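Local coordinates for protein DMSP lyase (Ruegeria pomeroyi, PDB 5CU1) that is an iron-binding member of the cupin superfamily, with antiparallel beta sheets and its helices gathered in the N-terminal half, at residues V40-V51 / I112-L123. Numbering follows the deposited sequence.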
loop_
_atom_site.group_PDB
_atom_site.type_symbol
_atom_site.label_atom_id
_atom_site.label_comp_id
_atom_site.label_asym_id
_atom_site.label_seq_id
_atom_site.Cartn_x
_atom_site.Cartn_y
_atom_site.Cartn_z
ATOM N N VAL A 40 9.978 11.228 4.827
ATOM C CA VAL A 40 9.656 12.144 3.804
ATOM C C VAL A 40 8.833 13.388 4.336
ATOM O O VAL A 40 8.019 13.331 5.041
ATOM C CB VAL A 40 9.124 11.429 2.533
ATOM C CG1 VAL A 40 7.747 10.890 2.560
ATOM C CG2 VAL A 40 9.458 12.210 1.368
ATOM N N ALA A 41 9.189 14.505 3.894
ATOM C CA ALA A 41 8.452 15.697 3.948
ATOM C C ALA A 41 7.459 15.806 2.934
ATOM O O ALA A 41 7.670 15.516 1.839
ATOM C CB ALA A 41 9.348 16.905 3.934
ATOM N N LEU A 42 6.344 16.251 3.385
ATOM C CA LEU A 42 5.160 16.471 2.613
ATOM C C LEU A 42 5.352 17.770 1.979
ATOM O O LEU A 42 5.792 18.707 2.617
ATOM C CB LEU A 42 3.928 16.441 3.423
ATOM C CG LEU A 42 3.053 15.278 3.150
ATOM C CD1 LEU A 42 3.826 13.990 3.016
ATOM C CD2 LEU A 42 1.829 15.139 3.962
ATOM N N PRO A 43 5.171 17.752 0.577
ATOM C CA PRO A 43 5.552 18.997 -0.077
ATOM C C PRO A 43 4.563 19.970 -0.060
ATOM O O PRO A 43 4.971 21.056 -0.239
ATOM C CB PRO A 43 5.747 18.648 -1.534
ATOM C CG PRO A 43 5.442 17.273 -1.715
ATOM C CD PRO A 43 4.844 16.750 -0.543
ATOM N N ASP A 44 3.341 19.588 0.096
ATOM C CA ASP A 44 2.178 20.398 0.400
ATOM C C ASP A 44 1.188 21.219 -0.722
ATOM O O ASP A 44 0.281 22.004 -0.446
ATOM C CB ASP A 44 2.328 21.017 1.796
ATOM C CG ASP A 44 1.056 20.774 2.709
ATOM O OD1 ASP A 44 1.110 19.979 3.663
ATOM O OD2 ASP A 44 0.025 21.377 2.392
ATOM N N SER A 45 1.243 20.716 -1.924
ATOM C CA SER A 45 1.965 21.143 -3.022
ATOM C C SER A 45 2.044 20.032 -3.953
ATOM O O SER A 45 3.055 19.759 -4.453
ATOM C CB SER A 45 3.299 21.752 -2.615
ATOM O OG SER A 45 3.009 22.650 -1.641
ATOM N N LEU A 46 0.899 19.478 -4.265
ATOM C CA LEU A 46 0.862 18.380 -5.229
ATOM C C LEU A 46 -0.030 18.694 -6.487
ATOM O O LEU A 46 -1.118 19.005 -6.373
ATOM C CB LEU A 46 0.378 17.202 -4.476
ATOM C CG LEU A 46 1.136 16.887 -3.254
ATOM C CD1 LEU A 46 0.033 16.571 -2.393
ATOM C CD2 LEU A 46 1.902 15.653 -3.342
ATOM N N THR A 47 0.500 18.608 -7.640
ATOM C CA THR A 47 -0.192 18.791 -8.885
ATOM C C THR A 47 -1.223 17.790 -9.236
ATOM O O THR A 47 -0.888 16.675 -9.425
ATOM C CB THR A 47 0.806 18.972 -9.972
ATOM O OG1 THR A 47 1.490 20.153 -9.683
ATOM C CG2 THR A 47 0.196 19.053 -11.338
ATOM N N PRO A 48 -2.478 18.162 -9.507
ATOM C CA PRO A 48 -3.543 17.188 -9.784
ATOM C C PRO A 48 -3.496 16.535 -11.101
ATOM O O PRO A 48 -2.956 17.211 -11.852
ATOM C CB PRO A 48 -4.825 17.972 -9.521
ATOM C CG PRO A 48 -4.454 18.940 -8.573
ATOM C CD PRO A 48 -3.017 19.344 -8.869
ATOM N N GLN A 49 -3.945 15.283 -11.340
ATOM C CA GLN A 49 -3.814 14.609 -12.482
ATOM C C GLN A 49 -4.937 13.742 -12.535
ATOM O O GLN A 49 -5.310 13.241 -11.609
ATOM C CB GLN A 49 -2.448 14.024 -12.667
ATOM C CG GLN A 49 -1.906 13.005 -11.759
ATOM C CD GLN A 49 -0.686 12.319 -12.238
ATOM O OE1 GLN A 49 0.018 12.868 -12.912
ATOM N NE2 GLN A 49 -0.467 11.131 -11.832
ATOM N N PRO A 50 -5.479 13.617 -13.796
ATOM C CA PRO A 50 -6.551 12.636 -13.889
ATOM C C PRO A 50 -6.254 11.063 -13.638
ATOM O O PRO A 50 -5.253 10.635 -13.959
ATOM C CB PRO A 50 -7.098 12.939 -15.217
ATOM C CG PRO A 50 -6.079 13.235 -15.954
ATOM C CD PRO A 50 -5.350 14.144 -15.223
ATOM N N VAL A 51 -7.181 10.310 -13.099
ATOM C CA VAL A 51 -7.102 8.937 -12.865
ATOM C C VAL A 51 -8.103 8.321 -13.706
ATOM O O VAL A 51 -9.140 8.474 -13.454
ATOM C CB VAL A 51 -7.387 8.605 -11.417
ATOM C CG1 VAL A 51 -7.677 7.212 -11.114
ATOM C CG2 VAL A 51 -6.468 9.233 -10.451
ATOM N N ILE A 112 -0.357 9.081 -4.449
ATOM C CA ILE A 112 0.641 9.987 -4.897
ATOM C C ILE A 112 1.624 9.328 -5.866
ATOM O O ILE A 112 2.330 8.676 -5.495
ATOM C CB ILE A 112 1.308 10.763 -3.720
ATOM C CG1 ILE A 112 0.274 11.576 -2.957
ATOM C CG2 ILE A 112 2.361 11.622 -4.225
ATOM C CD1 ILE A 112 0.756 12.057 -1.699
ATOM N N GLY A 113 1.591 9.616 -7.121
ATOM C CA GLY A 113 2.422 9.163 -8.144
ATOM C C GLY A 113 1.679 8.682 -9.310
ATOM O O GLY A 113 0.599 8.887 -9.435
ATOM N N GLU A 114 2.358 7.923 -10.076
ATOM C CA GLU A 114 1.883 7.253 -11.281
ATOM C C GLU A 114 0.614 6.441 -11.080
ATOM O O GLU A 114 0.615 5.417 -10.389
ATOM C CB GLU A 114 2.995 6.346 -11.813
ATOM C CG GLU A 114 2.559 5.336 -12.826
ATOM C CD GLU A 114 2.691 5.846 -14.222
ATOM O OE1 GLU A 114 2.416 7.045 -14.433
ATOM O OE2 GLU A 114 3.080 5.052 -15.109
ATOM N N GLY A 115 -0.463 6.894 -11.710
ATOM C CA GLY A 115 -1.744 6.229 -11.601
ATOM C C GLY A 115 -2.569 6.753 -10.443
ATOM O O GLY A 115 -3.648 6.231 -10.170
ATOM N N GLY A 116 -2.069 7.787 -9.767
ATOM C CA GLY A 116 -2.800 8.396 -8.674
ATOM C C GLY A 116 -3.318 9.782 -9.009
ATOM O O GLY A 116 -2.906 10.382 -10.008
ATOM N N PRO A 117 -4.244 10.298 -8.178
ATOM C CA PRO A 117 -4.810 11.631 -8.418
ATOM C C PRO A 117 -3.820 12.799 -8.270
ATOM O O PRO A 117 -4.152 13.914 -8.671
ATOM C CB PRO A 117 -5.934 11.729 -7.369
ATOM C CG PRO A 117 -5.740 10.588 -6.436
ATOM C CD PRO A 117 -5.018 9.535 -7.182
ATOM N N PHE A 118 -2.644 12.647 -7.684
ATOM C CA PHE A 118 -1.664 13.661 -7.412
ATOM C C PHE A 118 -0.334 13.297 -7.854
ATOM O O PHE A 118 -0.037 12.217 -7.814
ATOM C CB PHE A 118 -1.663 13.995 -5.930
ATOM C CG PHE A 118 -3.023 14.329 -5.418
ATOM C CD1 PHE A 118 -3.790 13.354 -4.802
ATOM C CD2 PHE A 118 -3.610 15.581 -5.699
ATOM C CE1 PHE A 118 -4.996 13.640 -4.355
ATOM C CE2 PHE A 118 -4.875 15.815 -5.252
ATOM C CZ PHE A 118 -5.553 14.847 -4.627
ATOM N N ALA A 119 0.423 14.235 -8.331
ATOM C CA ALA A 119 1.702 13.976 -8.824
ATOM C C ALA A 119 2.785 14.510 -7.946
ATOM O O ALA A 119 2.508 15.359 -7.341
ATOM C CB ALA A 119 1.802 14.461 -10.193
ATOM N N SER A 120 3.986 13.957 -7.929
ATOM C CA SER A 120 5.154 14.334 -7.076
ATOM C C SER A 120 6.417 13.760 -7.543
ATOM O O SER A 120 6.421 12.711 -7.945
ATOM C CB SER A 120 4.957 13.943 -5.714
ATOM O OG SER A 120 5.682 14.657 -4.936
ATOM N N ASP A 121 7.514 14.471 -7.535
ATOM C CA ASP A 121 8.867 13.916 -7.655
ATOM C C ASP A 121 9.636 13.530 -6.412
ATOM O O ASP A 121 10.623 13.029 -6.510
ATOM C CB ASP A 121 9.778 14.835 -8.336
ATOM C CG ASP A 121 9.390 15.213 -9.688
ATOM O OD1 ASP A 121 9.031 14.339 -10.389
ATOM O OD2 ASP A 121 9.681 16.403 -10.070
ATOM N N SER A 122 9.051 13.626 -5.326
ATOM C CA SER A 122 9.714 13.392 -4.190
ATOM C C SER A 122 9.238 12.089 -3.382
ATOM O O SER A 122 9.916 11.481 -2.816
ATOM C CB SER A 122 9.732 14.741 -3.435
ATOM O OG SER A 122 8.631 15.178 -2.774
ATOM N N LEU A 123 8.013 11.785 -3.454
ATOM C CA LEU A 123 7.318 10.686 -2.912
ATOM C C LEU A 123 6.282 10.003 -3.841
ATOM O O LEU A 123 5.884 10.554 -4.735
ATOM C CB LEU A 123 6.793 11.075 -1.500
ATOM C CG LEU A 123 5.704 11.984 -1.061
ATOM C CD1 LEU A 123 5.793 13.321 -1.729
ATOM C CD2 LEU A 123 4.395 11.474 -1.374
#
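Q49 runs down to the turn of segment 112-123 and grips it with its amide: NE2 gives a hydrogen bond to G116 O (3.1 Å, N-H...O 159°), the acceptor lying in the plane of the amide. CG stands between backbone N and carbonyl carbon (chi1 63°) and the chain extends from there, bringing NE2 up to the G116 end of the type II turn from G113 to G116, with OE1 3.6 Å from A119 CB. V51 comes at the same backbone from another side, its CG2 pressing on the G116-P117 peptide, 3.6 Å from P117 CD. Two backbone bonds, Q49 N to P117 O (3.0 Å) and A119 N to T47 O (3.0 Å), flank the non-hydrogen-bonded pair P48-F118 in a short antiparallel pairing. Next along, L46 fills a hollow lined by I112 CD1, F118 CB, A119 O and S120 OG; its CD2 meets I112 CD1 at 4.1 Å, the two side chains crossing at about a right angle. P43 sets the CG-CD edge of its ring on L123, CD lying 3.8 Å from CD1, with S122 OG beside CG. V40 closes this end, both methyls resting against L123 CB from one side. Helix 17-32 packs against P117 and F118 through F19 and L23. The contact thus ties the linker after helix 34-39 to the connection between strands 107-110 and 124-130, in one of the two main sheets of the cupin fold; I112 is backbone-bonded to A125 there. Its chemistry is divided: three hydrogen bonds hold the Q49 end, the amide's being the straightest and the backbone pairing short and loose, whereas from L46 to V40 the fit rests mainly on apolar contacts, which are less directional.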